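Long-range contacts in uncharacterized oxidoreductase yvaA (Bacillus subtilis subsp. subtilis, PDB 3GDO), which catalyses the reversible NADPH-dependent reduction of scyllo-inosose to scyllo-inositol and cannot use NADH in place of NADPH: residues G141-I146 against K244-I249; N147-S152 against Y239-K244; G280-I285 against E293-V298. All blocks are in the same frame, centred on the assembly; numbering follows the deposited sequence.

Contact 1: G141-I146 against K244-I249; sequences GSLEDI and KDSSFI
The loop from helix 129-139 to strand 146-152, entered through a Schellman motif with G141 as its C-prime residue, lies through S142 to D145 against K244, just before strand 246-250, and S246 and F248 within it. S246 OG donates to S142 O at 2.8 Å, coming from above the carbonyl plane, 39° out of it. The first torsion of S246 (chi1 51°) sets OG between the backbone N and the carbonyl carbon, on the side turned to the loop. The same hydroxyl oxygen lies 3.7 Å from L143 CD2, while the other branch, L143 CD1, rests 4.2 Å from F248 CB, the two side chains crossing at about a right angle. Further along, K244 N donates to E144 O at 3.0 Å. The K244 chain runs beside that of E144 and bends at its last torsion, bringing NZ to 3.5 Å from E144 CB. The charged ends do not meet, since E144 OE1 stays 4.6 Å from K244 NZ. The D145 side chain crosses that of K244 at about a right angle, CB lying 4.2 Å from K244 CG; its OD2 forms a salt bridge with K221, and K244 O is bound by Y156 OH of the second subunit. The loop is thus held by two of its own carbonyls, one gripped by a hydroxyl and one by a backbone N-H, while opposite charges nearby would add at most a diffuse attraction.

Contact 2: N147-S152 against Y239-K244; sequences NTYQVS and YQIHGK
The ring of H242 has T148 CB at its edge, near the ring plane and 3.9 Å from CD2, and a water in the same plane at NE2, 2.8 Å away. That water donates to Q150 OE1 and so bridges the two side chains, while H242 ND1 is hydrogen-bonded to S247 OG. On the opposite face of the sheet, Y149 OH comes to the edge of the Y239 ring, 3.7 Å from CE1. Both methyls of V151 lie against the same ring, CG2 approaching obliquely at 3.7 Å from Y239 CD1. I241 CD1 also meets the Y149 ring obliquely, at CE1; the I241 CG1 branch stands beside the backbone N (chi1 -49°), alongside the tyrosine. Beyond the pair, F190 stacks edge-to-face with Y149, and Q185 OE1 binds Y239 OH. The side chains of 148-151 and 239-242 alternate on two antiparallel strands of the mixed sheet of the C-terminal domain, with T148-H242 and Q150-Q240 as hydrogen-bonded pairs and Y149-I241 and V151-Y239 as non-hydrogen-bonded pairs. The regular pairing ends in a classic beta bulge, where N147 and T148 both face H242. H242 O accepts from N147 N at 2.6 Å and from T148 N at 3.2 Å, both donors lying in the carbonyl plane. N147 OD1 in turn accepts from T148 OG1 at 2.7 Å, and ND2 donates to I231 O of the second subunit. An alanine at N147 would probably leave the T148 hydroxyl without this acceptor and the I231 carbonyl of the neighbour without its amide donor. The Q150 and Q240 side chains cross, their amide planes 77° apart; Q150 packs on Y227 and Q240 on G236 of the second subunit.

Contact 3: G280-I285 against E293-V298; sequences GKLTTI and ETIPSV
L282 and E293 form the tight part of this contact, an antiparallel hydrogen-bonded pair in the hairpin of strands 280-286 and 289-295. L282 N donates to E293 O at 2.8 Å, and E293 N returns a bond to L282 O at 2.7 Å. On the face that carries L282, its CB packs 3.8 Å from I295 CG1. The isoleucine branch is placed there by its first torsion (chi1 -48°), which sets CG1 beside the backbone N, anti to the carbonyl carbon.

The other face is looser. K281 and T294, a non-hydrogen-bonded pair, lie side by side and point the same way, yet CE of the lysine comes no nearer than 4.2 Å to T294 OG1. Both residues are exposed, and the extended lysine chain carries its amine away from the partner strand.

Toward the end of the pairing, I295 N still donates to G280 O at 2.9 Å, and a water bridges the two segments there: it accepts from G280 N at 2.8 Å and donates to I295 O and S297 OG. S297 OG is also bonded to D274.

Strand 289-295 is the outermost strand at this end of the sheet within the chain, and strand 280-286 joins it to strand 246-250, where F248 touches both L282 and I295. Helix 129-139 closes over the same face, with T133 against I295.

In the fold
Following the chain, segment 141-146 leads straight into 147-152, and both find their partners some ninety to a hundred residues later, in 239-249. Contact 2 closes the inner loop and contact 1 the outer, so contact 2 is nested inside contact 1, the two sharing K244. Contact 3 follows in series as a local hairpin, opening only after contact 1 has closed. All three belong to one mixed sheet of the C-terminal domain: strand 246-250 bonds to 239-243 through F248 N and I241 O, and to 280-286 through S247 O and T283 N. It thereby links contacts 2 and 3, which do not touch; each contact also reaches the second subunit.

Contact 1: G141-I146 against K244-I249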
ATOM      1  N   GLY B 141       9.936  21.244  -9.378  1.00 48.35           N
ATOM      2  CA  GLY B 141      10.178  21.337  -7.930  1.00 47.70           C
ATOM      3  C   GLY B 141       8.986  21.161  -6.976  1.00 47.61           C
ATOM      4  O   GLY B 141       9.074  21.529  -5.793  1.00 47.81           O
ATOM      5  N   SER B 142       7.878  20.598  -7.463  1.00 46.37           N
ATOM      6  CA  SER B 142       6.655  20.500  -6.648  1.00 45.55           C
ATOM      7  C   SER B 142       6.547  19.151  -5.916  1.00 44.46           C
ATOM      8  O   SER B 142       5.543  18.882  -5.237  1.00 43.44           O
ATOM      9  CB  SER B 142       5.406  20.745  -7.506  1.00 46.04           C
ATOM     10  OG  SER B 142       5.533  21.932  -8.288  1.00 46.44           O
ATOM     11  N   LEU B 143       7.593  18.335  -6.044  1.00 43.31           N
ATOM     12  CA  LEU B 143       7.653  17.018  -5.422  1.00 43.00           C
ATOM     13  C   LEU B 143       9.076  16.694  -5.017  1.00 42.70           C
ATOM     14  O   LEU B 143       9.636  15.703  -5.467  1.00 42.35           O
ATOM     15  CB  LEU B 143       7.163  15.926  -6.396  1.00 41.94           C
ATOM     16  CG  LEU B 143       5.708  15.472  -6.348  1.00 41.99           C
ATOM     17  CD1 LEU B 143       5.464  14.296  -7.314  1.00 37.70           C
ATOM     18  CD2 LEU B 143       5.295  15.086  -4.915  1.00 43.00           C
ATOM     19  N   GLU B 144       9.650  17.521  -4.158  1.00 43.09           N
ATOM     20  CA  GLU B 144      11.030  17.359  -3.656  1.00 43.25           C
ATOM     21  C   GLU B 144      11.251  16.269  -2.604  1.00 42.60           C
ATOM     22  O   GLU B 144      10.380  16.037  -1.737  1.00 42.48           O
ATOM     23  CB  GLU B 144      11.519  18.689  -3.069  1.00 44.21           C
ATOM     24  CG  GLU B 144      11.575  19.837  -4.085  1.00 48.18           C
ATOM     25  CD  GLU B 144      12.803  19.740  -4.997  1.00 52.40           C
ATOM     26  OE1 GLU B 144      13.945  19.721  -4.471  1.00 54.39           O
ATOM     27  OE2 GLU B 144      12.620  19.680  -6.241  1.00 55.48           O
ATOM     28  N   ASP B 145      12.428  15.631  -2.679  1.00 40.71           N
ATOM     29  CA  ASP B 145      12.896  14.677  -1.685  1.00 40.72           C
ATOM     30  C   ASP B 145      11.766  13.675  -1.402  1.00 39.48           C
ATOM     31  O   ASP B 145      11.186  13.660  -0.316  1.00 38.98           O
ATOM     32  CB  ASP B 145      13.349  15.393  -0.405  1.00 41.62           C
ATOM     33  CG  ASP B 145      14.021  14.437   0.615  1.00 47.33           C
ATOM     34  OD1 ASP B 145      14.704  13.466   0.205  1.00 53.43           O
ATOM     35  OD2 ASP B 145      13.868  14.647   1.849  1.00 52.54           O
ATOM     36  N   ILE B 146      11.433  12.896  -2.415  1.00 37.27           N
ATOM     37  CA  ILE B 146      10.370  11.906  -2.311  1.00 37.06           C
ATOM     38  C   ILE B 146      10.845  10.854  -1.318  1.00 35.79           C
ATOM     39  O   ILE B 146      11.992  10.390  -1.412  1.00 34.43           O
ATOM     40  CB  ILE B 146      10.033  11.306  -3.688  1.00 36.57           C
ATOM     41  CG1 ILE B 146       9.278  12.360  -4.509  1.00 36.64           C
ATOM     42  CG2 ILE B 146       9.207  10.024  -3.531  1.00 37.06           C
ATOM     43  CD1 ILE B 146       9.245  12.070  -6.047  1.00 37.02           C
ATOM     44  N   LYS B 244       9.150  15.784   0.964  1.00 39.55           N
ATOM     45  CA  LYS B 244       9.320  16.605   2.196  1.00 41.37           C
ATOM     46  C   LYS B 244       8.158  17.543   2.529  1.00 41.74           C
ATOM     47  O   LYS B 244       7.852  17.725   3.702  1.00 41.98           O
ATOM     48  CB  LYS B 244      10.690  17.324   2.290  1.00 42.08           C
ATOM     49  CG  LYS B 244      11.002  18.409   1.250  1.00 43.41           C
ATOM     50  CD  LYS B 244      11.926  19.462   1.891  1.00 49.28           C
ATOM     51  CE  LYS B 244      12.880  20.178   0.914  1.00 51.29           C
ATOM     52  NZ  LYS B 244      12.204  20.675  -0.316  1.00 54.28           N
ATOM     53  N   ASP B 245       7.458  18.030   1.503  1.00 42.80           N
ATOM     54  CA  ASP B 245       6.535  19.182   1.571  1.00 43.04           C
ATOM     55  C   ASP B 245       5.192  18.928   0.949  1.00 42.01           C
ATOM     56  O   ASP B 245       4.250  19.711   1.122  1.00 41.87           O
ATOM     57  CB  ASP B 245       7.122  20.316   0.712  1.00 45.43           C
ATOM     58  CG  ASP B 245       7.988  21.236   1.503  1.00 49.70           C
ATOM     59  OD1 ASP B 245       8.324  22.333   0.989  1.00 53.93           O
ATOM     60  OD2 ASP B 245       8.311  20.862   2.665  1.00 55.18           O
ATOM     61  N   SER B 246       5.135  17.886   0.126  1.00 40.73           N
ATOM     62  CA  SER B 246       3.986  17.637  -0.718  1.00 39.46           C
ATOM     63  C   SER B 246       3.745  16.145  -0.946  1.00 38.34           C
ATOM     64  O   SER B 246       4.645  15.318  -0.753  1.00 38.08           O
ATOM     65  CB  SER B 246       4.181  18.353  -2.052  1.00 40.37           C
ATOM     66  OG  SER B 246       5.446  18.016  -2.585  1.00 41.31           O
ATOM     67  N   SER B 247       2.513  15.848  -1.348  1.00 37.45           N
ATOM     68  CA  SER B 247       2.002  14.518  -1.671  1.00 36.51           C
ATOM     69  C   SER B 247       1.217  14.637  -2.966  1.00 36.62           C
ATOM     70  O   SER B 247       0.461  15.635  -3.168  1.00 36.49           O
ATOM     71  CB  SER B 247       1.007  14.057  -0.612  1.00 36.17           C
ATOM     72  OG  SER B 247       1.626  13.627   0.574  1.00 35.31           O
ATOM     73  N   PHE B 248       1.373  13.641  -3.833  1.00 34.86           N
ATOM     74  CA  PHE B 248       0.572  13.545  -5.061  1.00 33.80           C
ATOM     75  C   PHE B 248      -0.203  12.250  -5.004  1.00 32.96           C
ATOM     76  O   PHE B 248       0.396  11.174  -4.832  1.00 31.92           O
ATOM     77  CB  PHE B 248       1.469  13.597  -6.305  1.00 33.82           C
ATOM     78  CG  PHE B 248       0.712  13.763  -7.611  1.00 35.43           C
ATOM     79  CD1 PHE B 248      -0.076  14.895  -7.838  1.00 35.11           C
ATOM     80  CD2 PHE B 248       0.809  12.791  -8.617  1.00 36.84           C
ATOM     81  CE1 PHE B 248      -0.776  15.060  -9.032  1.00 34.06           C
ATOM     82  CE2 PHE B 248       0.121  12.930  -9.820  1.00 34.98           C
ATOM     83  CZ  PHE B 248      -0.682  14.077 -10.041  1.00 35.81           C
ATOM     84  N   ILE B 249      -1.531  12.331  -5.085  1.00 33.09           N
ATOM     85  CA  ILE B 249      -2.378  11.116  -5.013  1.00 32.83           C
ATOM     86  C   ILE B 249      -3.251  11.109  -6.228  1.00 32.69           C
ATOM     87  O   ILE B 249      -3.936  12.103  -6.494  1.00 33.82           O
ATOM     88  CB  ILE B 249      -3.326  11.066  -3.813  1.00 32.95           C
ATOM     89  CG1 ILE B 249      -2.617  11.323  -2.460  1.00 36.24           C
ATOM     90  CG2 ILE B 249      -4.155   9.748  -3.844  1.00 32.40           C
ATOM     91  CD1 ILE B 249      -1.587  10.370  -2.113  1.00 40.51           C
TER

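Contact 2: N147-S152 against Y239-K244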
ATOM      1  N   ASN B 147       9.991  10.531  -0.337  1.00 34.43           N
ATOM      2  CA  ASN B 147      10.379   9.544   0.673  1.00 33.45           C
ATOM      3  C   ASN B 147       9.599   8.226   0.533  1.00 32.74           C
ATOM      4  O   ASN B 147      10.042   7.186   0.994  1.00 31.45           O
ATOM      5  CB  ASN B 147      10.263  10.135   2.096  1.00 33.44           C
ATOM      6  CG  ASN B 147       8.839  10.517   2.466  1.00 36.35           C
ATOM      7  OD1 ASN B 147       7.964   9.647   2.627  1.00 37.83           O
ATOM      8  ND2 ASN B 147       8.592  11.806   2.612  1.00 36.32           N
ATOM      9  N   THR B 148       8.428   8.297  -0.091  1.00 32.15           N
ATOM     10  CA  THR B 148       7.566   7.127  -0.252  1.00 31.93           C
ATOM     11  C   THR B 148       6.905   7.202  -1.621  1.00 31.92           C
ATOM     12  O   THR B 148       6.317   8.259  -2.004  1.00 31.90           O
ATOM     13  CB  THR B 148       6.454   7.069   0.850  1.00 30.34           C
ATOM     14  OG1 THR B 148       7.046   7.105   2.140  1.00 32.76           O
ATOM     15  CG2 THR B 148       5.656   5.786   0.772  1.00 35.71           C
ATOM     16  N   TYR B 149       6.927   6.073  -2.334  1.00 30.74           N
ATOM     17  CA  TYR B 149       6.446   6.033  -3.733  1.00 30.04           C
ATOM     18  C   TYR B 149       5.695   4.732  -3.914  1.00 29.54           C
ATOM     19  O   TYR B 149       6.302   3.639  -3.975  1.00 29.31           O
ATOM     20  CB  TYR B 149       7.657   6.125  -4.711  1.00 28.55           C
ATOM     21  CG  TYR B 149       7.272   6.089  -6.185  1.00 31.01           C
ATOM     22  CD1 TYR B 149       6.855   7.250  -6.856  1.00 29.82           C
ATOM     23  CD2 TYR B 149       7.362   4.902  -6.925  1.00 29.89           C
ATOM     24  CE1 TYR B 149       6.507   7.217  -8.219  1.00 30.72           C
ATOM     25  CE2 TYR B 149       7.047   4.858  -8.285  1.00 28.83           C
ATOM     26  CZ  TYR B 149       6.607   6.002  -8.922  1.00 30.11           C
ATOM     27  OH  TYR B 149       6.278   5.924 -10.249  1.00 29.09           O
ATOM     28  N   GLN B 150       4.374   4.823  -3.930  1.00 29.30           N
ATOM     29  CA  GLN B 150       3.531   3.609  -3.827  1.00 28.92           C
ATOM     30  C   GLN B 150       2.635   3.560  -5.018  1.00 27.45           C
ATOM     31  O   GLN B 150       1.892   4.524  -5.289  1.00 25.60           O
ATOM     32  CB  GLN B 150       2.653   3.628  -2.567  1.00 30.13           C
ATOM     33  CG  GLN B 150       3.436   3.465  -1.290  1.00 35.37           C
ATOM     34  CD  GLN B 150       2.556   3.579  -0.032  1.00 42.82           C
ATOM     35  OE1 GLN B 150       1.459   4.167  -0.067  1.00 45.54           O
ATOM     36  NE2 GLN B 150       3.057   3.040   1.093  1.00 44.57           N
ATOM     37  N   VAL B 151       2.721   2.459  -5.751  1.00 25.96           N
ATOM     38  CA  VAL B 151       1.988   2.352  -7.023  1.00 27.55           C
ATOM     39  C   VAL B 151       1.186   1.069  -6.995  1.00 28.47           C
ATOM     40  O   VAL B 151       1.728  -0.007  -6.635  1.00 27.64           O
ATOM     41  CB  VAL B 151       2.957   2.364  -8.273  1.00 26.33           C
ATOM     42  CG1 VAL B 151       2.166   2.440  -9.543  1.00 24.94           C
ATOM     43  CG2 VAL B 151       3.910   3.557  -8.171  1.00 26.54           C
ATOM     44  N   SER B 152      -0.096   1.160  -7.317  1.00 30.37           N
ATOM     45  CA  SER B 152      -0.868  -0.101  -7.439  1.00 33.08           C
ATOM     46  C   SER B 152      -1.437  -0.332  -8.800  1.00 33.52           C
ATOM     47  O   SER B 152      -1.780   0.606  -9.523  1.00 35.89           O
ATOM     48  CB  SER B 152      -1.949  -0.247  -6.367  1.00 34.19           C
ATOM     49  OG  SER B 152      -3.067   0.536  -6.649  1.00 40.53           O
ATOM     50  N   TYR B 239      -1.272   6.007  -7.935  1.00 29.24           N
ATOM     51  CA  TYR B 239      -0.078   6.628  -7.320  1.00 29.66           C
ATOM     52  C   TYR B 239      -0.364   7.308  -5.999  1.00 29.26           C
ATOM     53  O   TYR B 239      -1.301   8.086  -5.873  1.00 29.33           O
ATOM     54  CB  TYR B 239       0.588   7.687  -8.244  1.00 29.92           C
ATOM     55  CG  TYR B 239       1.002   7.112  -9.586  1.00 30.26           C
ATOM     56  CD1 TYR B 239       2.248   6.483  -9.736  1.00 31.96           C
ATOM     57  CD2 TYR B 239       0.138   7.131 -10.665  1.00 27.41           C
ATOM     58  CE1 TYR B 239       2.631   5.920 -10.943  1.00 28.30           C
ATOM     59  CE2 TYR B 239       0.508   6.555 -11.878  1.00 32.38           C
ATOM     60  CZ  TYR B 239       1.757   5.943 -12.001  1.00 31.54           C
ATOM     61  OH  TYR B 239       2.134   5.357 -13.197  1.00 30.61           O
ATOM     62  N   GLN B 240       0.508   7.053  -5.042  1.00 29.84           N
ATOM     63  CA  GLN B 240       0.581   7.834  -3.831  1.00 31.07           C
ATOM     64  C   GLN B 240       2.041   8.131  -3.606  1.00 30.99           C
ATOM     65  O   GLN B 240       2.872   7.212  -3.311  1.00 28.92           O
ATOM     66  CB  GLN B 240       0.002   7.062  -2.619  1.00 31.71           C
ATOM     67  CG  GLN B 240      -1.463   6.639  -2.788  1.00 34.84           C
ATOM     68  CD  GLN B 240      -1.959   5.669  -1.700  1.00 40.36           C
ATOM     69  OE1 GLN B 240      -2.111   6.033  -0.542  1.00 41.07           O
ATOM     70  NE2 GLN B 240      -2.240   4.430  -2.101  1.00 43.13           N
ATOM     71  N   ILE B 241       2.367   9.417  -3.714  1.00 30.89           N
ATOM     72  CA  ILE B 241       3.758   9.834  -3.627  1.00 31.00           C
ATOM     73  C   ILE B 241       3.956  10.927  -2.582  1.00 31.81           C
ATOM     74  O   ILE B 241       3.326  11.990  -2.690  1.00 32.14           O
ATOM     75  CB  ILE B 241       4.265  10.363  -4.991  1.00 30.75           C
ATOM     76  CG1 ILE B 241       3.931   9.400  -6.135  1.00 29.76           C
ATOM     77  CG2 ILE B 241       5.789  10.621  -4.919  1.00 31.86           C
ATOM     78  CD1 ILE B 241       4.233   9.979  -7.539  1.00 34.33           C
ATOM     79  N   HIS B 242       4.842  10.686  -1.620  1.00 30.67           N
ATOM     80  CA  HIS B 242       5.073  11.608  -0.498  1.00 32.48           C
ATOM     81  C   HIS B 242       6.502  12.102  -0.479  1.00 33.31           C
ATOM     82  O   HIS B 242       7.455  11.286  -0.448  1.00 34.41           O
ATOM     83  CB  HIS B 242       4.745  10.945   0.853  1.00 31.69           C
ATOM     84  CG  HIS B 242       3.428  10.238   0.853  1.00 32.31           C
ATOM     85  ND1 HIS B 242       2.253  10.879   0.529  1.00 26.21           N
ATOM     86  CD2 HIS B 242       3.098   8.944   1.132  1.00 28.47           C
ATOM     87  CE1 HIS B 242       1.257  10.003   0.562  1.00 32.13           C
ATOM     88  NE2 HIS B 242       1.744   8.819   0.910  1.00 31.47           N
ATOM     89  N   GLY B 243       6.653  13.426  -0.494  1.00 35.06           N
ATOM     90  CA  GLY B 243       7.972  14.086  -0.372  1.00 36.22           C
ATOM     91  C   GLY B 243       8.082  14.986   0.859  1.00 38.36           C
ATOM     92  O   GLY B 243       7.178  14.993   1.707  1.00 38.03           O
ATOM     93  N   LYS B 244       9.150  15.784   0.964  1.00 39.55           N
ATOM     94  CA  LYS B 244       9.320  16.605   2.196  1.00 41.37           C
ATOM     95  C   LYS B 244       8.158  17.543   2.529  1.00 41.74           C
ATOM     96  O   LYS B 244       7.852  17.725   3.702  1.00 41.98           O
ATOM     97  CB  LYS B 244      10.690  17.324   2.290  1.00 42.08           C
ATOM     98  CG  LYS B 244      11.002  18.409   1.250  1.00 43.41           C
ATOM     99  CD  LYS B 244      11.926  19.462   1.891  1.00 49.28           C
ATOM    100  CE  LYS B 244      12.880  20.178   0.914  1.00 51.29           C
ATOM    101  NZ  LYS B 244      12.204  20.675  -0.316  1.00 54.28           N
TER
HETATM  102  O   HOH W   1       0.856   6.329   1.786  1.00 42.89           O

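Contact 3: G280-I285 against E293-V298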
ATOM      1  N   GLY B 280      -4.952  14.135 -10.823  1.00 40.43           N
ATOM      2  CA  GLY B 280      -4.348  13.944  -9.518  1.00 41.13           C
ATOM      3  C   GLY B 280      -4.514  15.139  -8.582  1.00 41.37           C
ATOM      4  O   GLY B 280      -4.678  16.269  -9.037  1.00 40.76           O
ATOM      5  N   LYS B 281      -4.481  14.882  -7.274  1.00 41.20           N
ATOM      6  CA  LYS B 281      -4.433  15.950  -6.272  1.00 41.80           C
ATOM      7  C   LYS B 281      -3.056  16.084  -5.662  1.00 41.50           C
ATOM      8  O   LYS B 281      -2.479  15.102  -5.152  1.00 40.49           O
ATOM      9  CB  LYS B 281      -5.492  15.739  -5.180  1.00 41.79           C
ATOM     10  CG  LYS B 281      -6.872  15.583  -5.787  1.00 45.68           C
ATOM     11  CD  LYS B 281      -8.005  15.531  -4.776  1.00 53.02           C
ATOM     12  CE  LYS B 281      -9.341  15.753  -5.516  1.00 55.31           C
ATOM     13  NZ  LYS B 281     -10.533  15.599  -4.624  1.00 58.19           N
ATOM     14  N   LEU B 282      -2.535  17.307  -5.734  1.00 41.27           N
ATOM     15  CA  LEU B 282      -1.279  17.664  -5.111  1.00 42.89           C
ATOM     16  C   LEU B 282      -1.584  18.465  -3.856  1.00 43.75           C
ATOM     17  O   LEU B 282      -2.279  19.486  -3.909  1.00 44.27           O
ATOM     18  CB  LEU B 282      -0.399  18.506  -6.058  1.00 42.65           C
ATOM     19  CG  LEU B 282       0.984  18.928  -5.553  1.00 42.49           C
ATOM     20  CD1 LEU B 282       1.993  17.790  -5.639  1.00 42.43           C
ATOM     21  CD2 LEU B 282       1.500  20.139  -6.329  1.00 44.23           C
ATOM     22  N   THR B 283      -1.051  17.994  -2.740  1.00 44.42           N
ATOM     23  CA  THR B 283      -1.174  18.672  -1.459  1.00 45.04           C
ATOM     24  C   THR B 283       0.196  19.201  -1.078  1.00 45.77           C
ATOM     25  O   THR B 283       1.169  18.442  -1.097  1.00 45.27           O
ATOM     26  CB  THR B 283      -1.685  17.718  -0.416  1.00 44.22           C
ATOM     27  OG1 THR B 283      -3.003  17.326  -0.791  1.00 44.40           O
ATOM     28  CG2 THR B 283      -1.735  18.372   0.956  1.00 44.99           C
ATOM     29  N   THR B 284       0.257  20.510  -0.788  1.00 46.59           N
ATOM     30  CA  THR B 284       1.497  21.179  -0.377  1.00 48.32           C
ATOM     31  C   THR B 284       1.382  21.848   1.002  1.00 49.39           C
ATOM     32  O   THR B 284       0.400  22.538   1.289  1.00 49.61           O
ATOM     33  CB  THR B 284       1.969  22.208  -1.444  1.00 48.10           C
ATOM     34  OG1 THR B 284       2.031  21.564  -2.724  1.00 48.61           O
ATOM     35  CG2 THR B 284       3.336  22.751  -1.097  1.00 47.71           C
ATOM     36  N   ILE B 285       2.385  21.619   1.841  1.00 50.95           N
ATOM     37  CA  ILE B 285       2.440  22.243   3.154  1.00 53.21           C
ATOM     38  C   ILE B 285       3.663  23.145   3.332  1.00 54.53           C
ATOM     39  O   ILE B 285       4.804  22.666   3.367  1.00 54.78           O
ATOM     40  CB  ILE B 285       2.365  21.220   4.345  1.00 53.07           C
ATOM     41  CG1 ILE B 285       1.297  20.140   4.076  1.00 53.37           C
ATOM     42  CG2 ILE B 285       2.110  21.970   5.677  1.00 52.94           C
ATOM     43  CD1 ILE B 285       0.735  19.397   5.299  1.00 52.10           C
ATOM     44  N   GLU B 293      -4.432  21.055  -4.520  1.00 51.67           N
ATOM     45  CA  GLU B 293      -4.627  21.507  -5.903  1.00 51.32           C
ATOM     46  C   GLU B 293      -4.924  20.318  -6.824  1.00 50.40           C
ATOM     47  O   GLU B 293      -4.260  19.286  -6.734  1.00 50.30           O
ATOM     48  CB  GLU B 293      -3.321  22.116  -6.351  1.00 52.05           C
ATOM     49  CG  GLU B 293      -3.349  23.506  -6.942  1.00 53.85           C
ATOM     50  CD  GLU B 293      -1.927  23.990  -7.201  1.00 56.72           C
ATOM     51  OE1 GLU B 293      -1.083  23.940  -6.261  1.00 57.39           O
ATOM     52  OE2 GLU B 293      -1.638  24.397  -8.347  1.00 60.34           O
ATOM     53  N   THR B 294      -5.911  20.452  -7.698  1.00 49.27           N
ATOM     54  CA  THR B 294      -6.161  19.469  -8.748  1.00 48.85           C
ATOM     55  C   THR B 294      -5.241  19.770  -9.941  1.00 48.51           C
ATOM     56  O   THR B 294      -5.291  20.874 -10.485  1.00 48.54           O
ATOM     57  CB  THR B 294      -7.661  19.468  -9.134  1.00 48.43           C
ATOM     58  OG1 THR B 294      -8.409  18.963  -8.034  1.00 49.35           O
ATOM     59  CG2 THR B 294      -7.952  18.584 -10.304  1.00 48.75           C
ATOM     60  N   ILE B 295      -4.394  18.804 -10.332  1.00 47.56           N
ATOM     61  CA  ILE B 295      -3.421  18.990 -11.429  1.00 46.09           C
ATOM     62  C   ILE B 295      -3.919  18.375 -12.748  1.00 46.25           C
ATOM     63  O   ILE B 295      -4.035  17.142 -12.850  1.00 45.58           O
ATOM     64  CB  ILE B 295      -2.032  18.390 -11.092  1.00 46.60           C
ATOM     65  CG1 ILE B 295      -1.556  18.821  -9.696  1.00 46.17           C
ATOM     66  CG2 ILE B 295      -1.002  18.745 -12.166  1.00 45.37           C
ATOM     67  CD1 ILE B 295      -1.232  20.313  -9.547  1.00 45.30           C
ATOM     68  N   PRO B 296      -4.240  19.221 -13.761  1.00 45.26           N
ATOM     69  CA  PRO B 296      -4.657  18.626 -15.043  1.00 45.12           C
ATOM     70  C   PRO B 296      -3.497  17.805 -15.620  1.00 44.53           C
ATOM     71  O   PRO B 296      -2.365  18.265 -15.624  1.00 44.20           O
ATOM     72  CB  PRO B 296      -5.007  19.856 -15.928  1.00 45.16           C
ATOM     73  CG  PRO B 296      -5.186  21.014 -14.929  1.00 44.96           C
ATOM     74  CD  PRO B 296      -4.204  20.701 -13.819  1.00 45.43           C
ATOM     75  N   SER B 297      -3.769  16.569 -16.029  1.00 44.38           N
ATOM     76  CA  SER B 297      -2.710  15.659 -16.466  1.00 43.82           C
ATOM     77  C   SER B 297      -2.097  16.108 -17.802  1.00 43.51           C
ATOM     78  O   SER B 297      -2.819  16.558 -18.677  1.00 43.43           O
ATOM     79  CB  SER B 297      -3.273  14.239 -16.608  1.00 43.82           C
ATOM     80  OG  SER B 297      -4.009  13.839 -15.458  1.00 43.59           O
ATOM     81  N   VAL B 298      -0.780  15.999 -17.954  1.00 43.69           N
ATOM     82  CA  VAL B 298      -0.122  16.128 -19.277  1.00 43.42           C
ATOM     83  C   VAL B 298      -0.715  15.037 -20.176  1.00 43.12           C
ATOM     84  O   VAL B 298      -0.934  13.922 -19.703  1.00 44.03           O
ATOM     85  CB  VAL B 298       1.392  15.891 -19.167  1.00 43.60           C
ATOM     86  CG1 VAL B 298       2.073  15.928 -20.552  1.00 43.29           C
ATOM     87  CG2 VAL B 298       2.024  16.910 -18.235  1.00 43.76           C
TER
HETATM   88  O   HOH W   2      -3.134  14.643 -12.912  1.00 37.55           O